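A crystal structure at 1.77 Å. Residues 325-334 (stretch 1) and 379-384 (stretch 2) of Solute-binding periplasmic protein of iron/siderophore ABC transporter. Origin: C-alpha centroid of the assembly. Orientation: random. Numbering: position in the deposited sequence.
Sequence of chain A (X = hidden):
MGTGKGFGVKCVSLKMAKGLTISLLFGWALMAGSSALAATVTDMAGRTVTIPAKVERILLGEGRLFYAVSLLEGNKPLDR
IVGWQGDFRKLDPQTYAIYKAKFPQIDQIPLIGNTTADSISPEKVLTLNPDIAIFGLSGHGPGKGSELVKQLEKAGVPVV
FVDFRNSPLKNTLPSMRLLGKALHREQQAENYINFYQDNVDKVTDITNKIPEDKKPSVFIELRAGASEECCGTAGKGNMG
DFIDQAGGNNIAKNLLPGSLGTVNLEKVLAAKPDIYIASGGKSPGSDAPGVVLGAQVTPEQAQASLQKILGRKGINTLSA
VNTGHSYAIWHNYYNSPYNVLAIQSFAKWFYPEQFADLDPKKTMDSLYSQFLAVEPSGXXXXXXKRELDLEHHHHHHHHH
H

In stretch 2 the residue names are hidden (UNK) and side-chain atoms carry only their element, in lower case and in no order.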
# COMPACT_ATOMS: atom_id res chain seq x y z
N HIS A 325 9.96 -17.67 -12.60
CA HIS A 325 10.14 -16.23 -12.38
C HIS A 325 8.79 -15.57 -12.14
O HIS A 325 8.44 -14.56 -12.75
CB HIS A 325 10.87 -15.59 -13.56
CG HIS A 325 12.22 -16.19 -13.83
ND1 HIS A 325 13.34 -15.84 -13.11
CD2 HIS A 325 12.61 -17.13 -14.72
CE1 HIS A 325 14.37 -16.53 -13.55
NE2 HIS A 325 13.96 -17.32 -14.53
N SER A 326 8.00 -16.14 -11.22
CA SER A 326 6.68 -15.61 -10.89
C SER A 326 6.56 -15.43 -9.38
O SER A 326 7.06 -16.25 -8.60
CB SER A 326 5.57 -16.54 -11.40
OG SER A 326 5.43 -16.43 -12.82
N TYR A 327 5.91 -14.33 -8.98
CA TYR A 327 5.87 -13.91 -7.58
C TYR A 327 4.54 -13.22 -7.31
O TYR A 327 3.85 -12.80 -8.24
CB TYR A 327 7.04 -12.95 -7.24
CG TYR A 327 8.37 -13.44 -7.77
CD1 TYR A 327 9.22 -14.16 -6.95
CD2 TYR A 327 8.76 -13.20 -9.09
CE1 TYR A 327 10.43 -14.63 -7.42
CE2 TYR A 327 9.98 -13.68 -9.58
CZ TYR A 327 10.81 -14.39 -8.73
OH TYR A 327 12.02 -14.88 -9.18
N ALA A 328 4.19 -13.10 -6.03
CA ALA A 328 3.02 -12.32 -5.64
C ALA A 328 3.37 -11.37 -4.49
O ALA A 328 4.18 -11.70 -3.62
CB ALA A 328 1.83 -13.20 -5.22
N ILE A 329 2.73 -10.20 -4.52
CA ILE A 329 2.94 -9.14 -3.54
C ILE A 329 1.59 -8.68 -3.00
O ILE A 329 0.59 -8.67 -3.71
CB ILE A 329 3.72 -7.96 -4.17
CG1 ILE A 329 4.12 -6.95 -3.10
CG2 ILE A 329 2.87 -7.30 -5.28
CD1 ILE A 329 5.21 -7.45 -2.17
N TRP A 330 1.58 -8.28 -1.72
CA TRP A 330 0.36 -7.77 -1.09
C TRP A 330 -0.08 -6.47 -1.75
O TRP A 330 0.69 -5.52 -1.84
CB TRP A 330 0.61 -7.56 0.40
CG TRP A 330 -0.59 -7.27 1.27
CD1 TRP A 330 -1.70 -8.05 1.43
CD2 TRP A 330 -0.73 -6.16 2.17
NE1 TRP A 330 -2.55 -7.48 2.36
CE2 TRP A 330 -1.98 -6.33 2.83
CE3 TRP A 330 0.06 -5.05 2.48
CZ2 TRP A 330 -2.45 -5.42 3.78
CZ3 TRP A 330 -0.40 -4.14 3.43
CH2 TRP A 330 -1.65 -4.33 4.06
N HIS A 331 -1.35 -6.43 -2.18
CA HIS A 331 -1.78 -5.32 -3.01
C HIS A 331 -1.78 -4.00 -2.26
O HIS A 331 -1.50 -2.95 -2.86
CB HIS A 331 -3.16 -5.57 -3.59
CG HIS A 331 -3.65 -4.43 -4.41
ND1 HIS A 331 -3.12 -4.13 -5.65
CD2 HIS A 331 -4.59 -3.48 -4.16
CE1 HIS A 331 -3.71 -3.05 -6.12
NE2 HIS A 331 -4.61 -2.65 -5.24
N ASN A 332 -2.07 -4.02 -0.96
CA ASN A 332 -2.21 -2.76 -0.24
C ASN A 332 -0.91 -1.99 -0.11
O ASN A 332 -0.95 -0.81 0.26
CB ASN A 332 -2.83 -3.01 1.13
CG ASN A 332 -4.30 -3.37 1.03
OD1 ASN A 332 -5.05 -2.74 0.29
ND2 ASN A 332 -4.71 -4.40 1.77
N TYR A 333 0.24 -2.61 -0.44
CA TYR A 333 1.46 -1.82 -0.57
C TYR A 333 1.36 -0.80 -1.71
O TYR A 333 2.25 0.06 -1.84
CB TYR A 333 2.70 -2.72 -0.77
CG TYR A 333 3.07 -3.57 0.45
CD1 TYR A 333 3.11 -3.03 1.73
CD2 TYR A 333 3.38 -4.92 0.30
CE1 TYR A 333 3.45 -3.83 2.83
CE2 TYR A 333 3.71 -5.71 1.39
CZ TYR A 333 3.74 -5.17 2.65
OH TYR A 333 4.08 -5.98 3.71
N TYR A 334 0.32 -0.88 -2.55
CA TYR A 334 0.17 0.10 -3.61
C TYR A 334 -0.28 1.46 -3.09
O TYR A 334 -0.29 2.43 -3.85
CB TYR A 334 -0.81 -0.44 -4.67
CG TYR A 334 -2.28 -0.17 -4.41
CD1 TYR A 334 -3.07 0.45 -5.38
CD2 TYR A 334 -2.87 -0.51 -3.20
CE1 TYR A 334 -4.41 0.71 -5.13
CE2 TYR A 334 -4.19 -0.25 -2.96
CZ TYR A 334 -4.96 0.35 -3.92
OH TYR A 334 -6.29 0.61 -3.68
N UNK A 379 1.31 -13.46 5.79
CA UNK A 379 2.13 -13.63 4.60
C UNK A 379 1.83 -12.49 3.63
O UNK A 379 0.70 -12.37 3.16
c UNK A 379 2.73 -15.19 2.72
c UNK A 379 1.85 -14.98 3.95
o UNK A 379 2.07 -16.03 4.90
N UNK A 380 2.84 -11.69 3.31
CA UNK A 380 2.63 -10.53 2.45
C UNK A 380 3.38 -10.60 1.13
O UNK A 380 3.24 -9.69 0.31
c UNK A 380 2.11 -8.94 4.36
c UNK A 380 3.03 -9.26 3.21
c UNK A 380 1.48 -9.17 6.69
c UNK A 380 0.19 -7.78 5.25
o UNK A 380 -0.43 -8.01 7.54
c UNK A 380 2.32 -9.48 5.63
c UNK A 380 1.03 -8.09 4.19
c UNK A 380 0.42 -8.33 6.49
N UNK A 381 4.15 -11.66 0.89
CA UNK A 381 4.79 -11.88 -0.40
C UNK A 381 5.09 -13.37 -0.49
O UNK A 381 5.12 -14.07 0.53
c UNK A 381 8.09 -10.69 2.56
c UNK A 381 8.45 -10.02 3.74
c UNK A 381 6.06 -11.04 -0.55
c UNK A 381 7.80 -8.85 4.02
c UNK A 381 7.90 -12.13 0.87
c UNK A 381 6.81 -8.33 3.17
c UNK A 381 6.98 -11.13 0.61
c UNK A 381 7.09 -10.20 1.69
n UNK A 381 8.57 -11.86 2.04
c UNK A 381 6.44 -9.00 2.01
N UNK A 382 5.30 -13.85 -1.72
CA UNK A 382 5.60 -15.26 -1.93
C UNK A 382 6.18 -15.46 -3.32
O UNK A 382 5.82 -14.75 -4.27
c UNK A 382 4.75 -17.55 -1.26
c UNK A 382 3.46 -16.18 -2.94
c UNK A 382 5.03 -17.66 0.21
c UNK A 382 4.34 -16.14 -1.70
N UNK A 383 7.09 -16.43 -3.45
CA UNK A 383 7.58 -16.87 -4.74
C UNK A 383 6.90 -18.18 -5.12
O UNK A 383 6.73 -19.06 -4.28
c UNK A 383 11.34 -16.57 -3.72
o UNK A 383 11.97 -16.49 -2.64
c UNK A 383 9.85 -16.28 -3.70
o UNK A 383 11.88 -16.88 -4.81
c UNK A 383 9.09 -17.07 -4.74
N UNK A 384 6.51 -18.28 -6.39
CA UNK A 384 5.97 -19.50 -6.95
C UNK A 384 6.94 -20.66 -6.76
O UNK A 384 6.57 -21.72 -6.25
c UNK A 384 5.65 -19.31 -8.42

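Position 379 carries three side-chain atoms: a first carbon that forks into one oxygen and one carbon. It touches nothing on stretch 1, its CA-to-CB bond points away, and its oxygen is hydrogen-bonded elsewhere in the structure. A beta-branched hydroxyl side chain is threonine, Thr379.

Position 380 has one carbon, then a six-carbon ring bearing a single oxygen. The edge of this ring meets the face of the Trp330 indole, and its CB lies 3.5 Å from Tyr333 OH. The phenol makes it tyrosine, Tyr380. Its CD2 comes within 3.3 Å of Trp330 CD2; the Tyr380 ring and the five-membered ring of Trp330 have planes at 88° and centroids 4.7 Å apart. Alongside this edge-to-face pair, Trp330 N donates to Tyr380 O at 3.0 Å, so backbone and rings join the same two residues.

Position 381 shows one carbon followed by fused five- and six-membered rings holding eight carbons and one nitrogen. Its CB packs 4.0 Å from Ile329 CD1, and the edge of its ring reaches Tyr333 OH. The indole is that of tryptophan, and Trp381 CZ3 lies 3.6 Å from Tyr333 OH. Chi1 is p, at 49°.

Position 382 has four carbons, forked at the first, with one arm two carbons long; the one-carbon arm rests against Ala328. This is isoleucine. Ile382 CG2 sits 4.1 Å from Ala328 CB, whereas the end of the side chain leads away. Its backbone pairs twice with the same alanine: Ala328 N donates to Ile382 O at 2.9 Å, and Ile382 N donates to Ala328 O at 3.1 Å.

Position 383 bears three carbons in a row, the third carrying two oxygens. Its CB lies 3.7 Å from Tyr327 CD1, and one carboxylate oxygen is also 3.7 Å from Tyr327 CE1. A carboxylate on a two-carbon stem is glutamate, Glu383. Chi1 lies between wells at -24°.

Position 384 has a single side-chain carbon, and this CB is 4.1 Å from Ser326 CB; hence alanine. Ala384 N donates to Ser326 O at 3.1 Å.

The rule is an antiparallel ladder, its strands at 174°, with alternating duties. Ala328 and Ile382 form the hydrogen-bonded pair and share one face of the sheet; Tyr327 with Glu383 and Ile329 with Trp381 are non-hydrogen-bonded pairs on the other. Between the amide bonds, Trp381 CA approaches Ala328 O at 3.3 Å in a CA-H...O contact. Four backbone bonds set the register, and aromatic packing anchors one end: Tyr380 has the largest area covered by its partner stretch, held against Trp330 and Tyr333.

Stretch 2 379-384: TYWIEA
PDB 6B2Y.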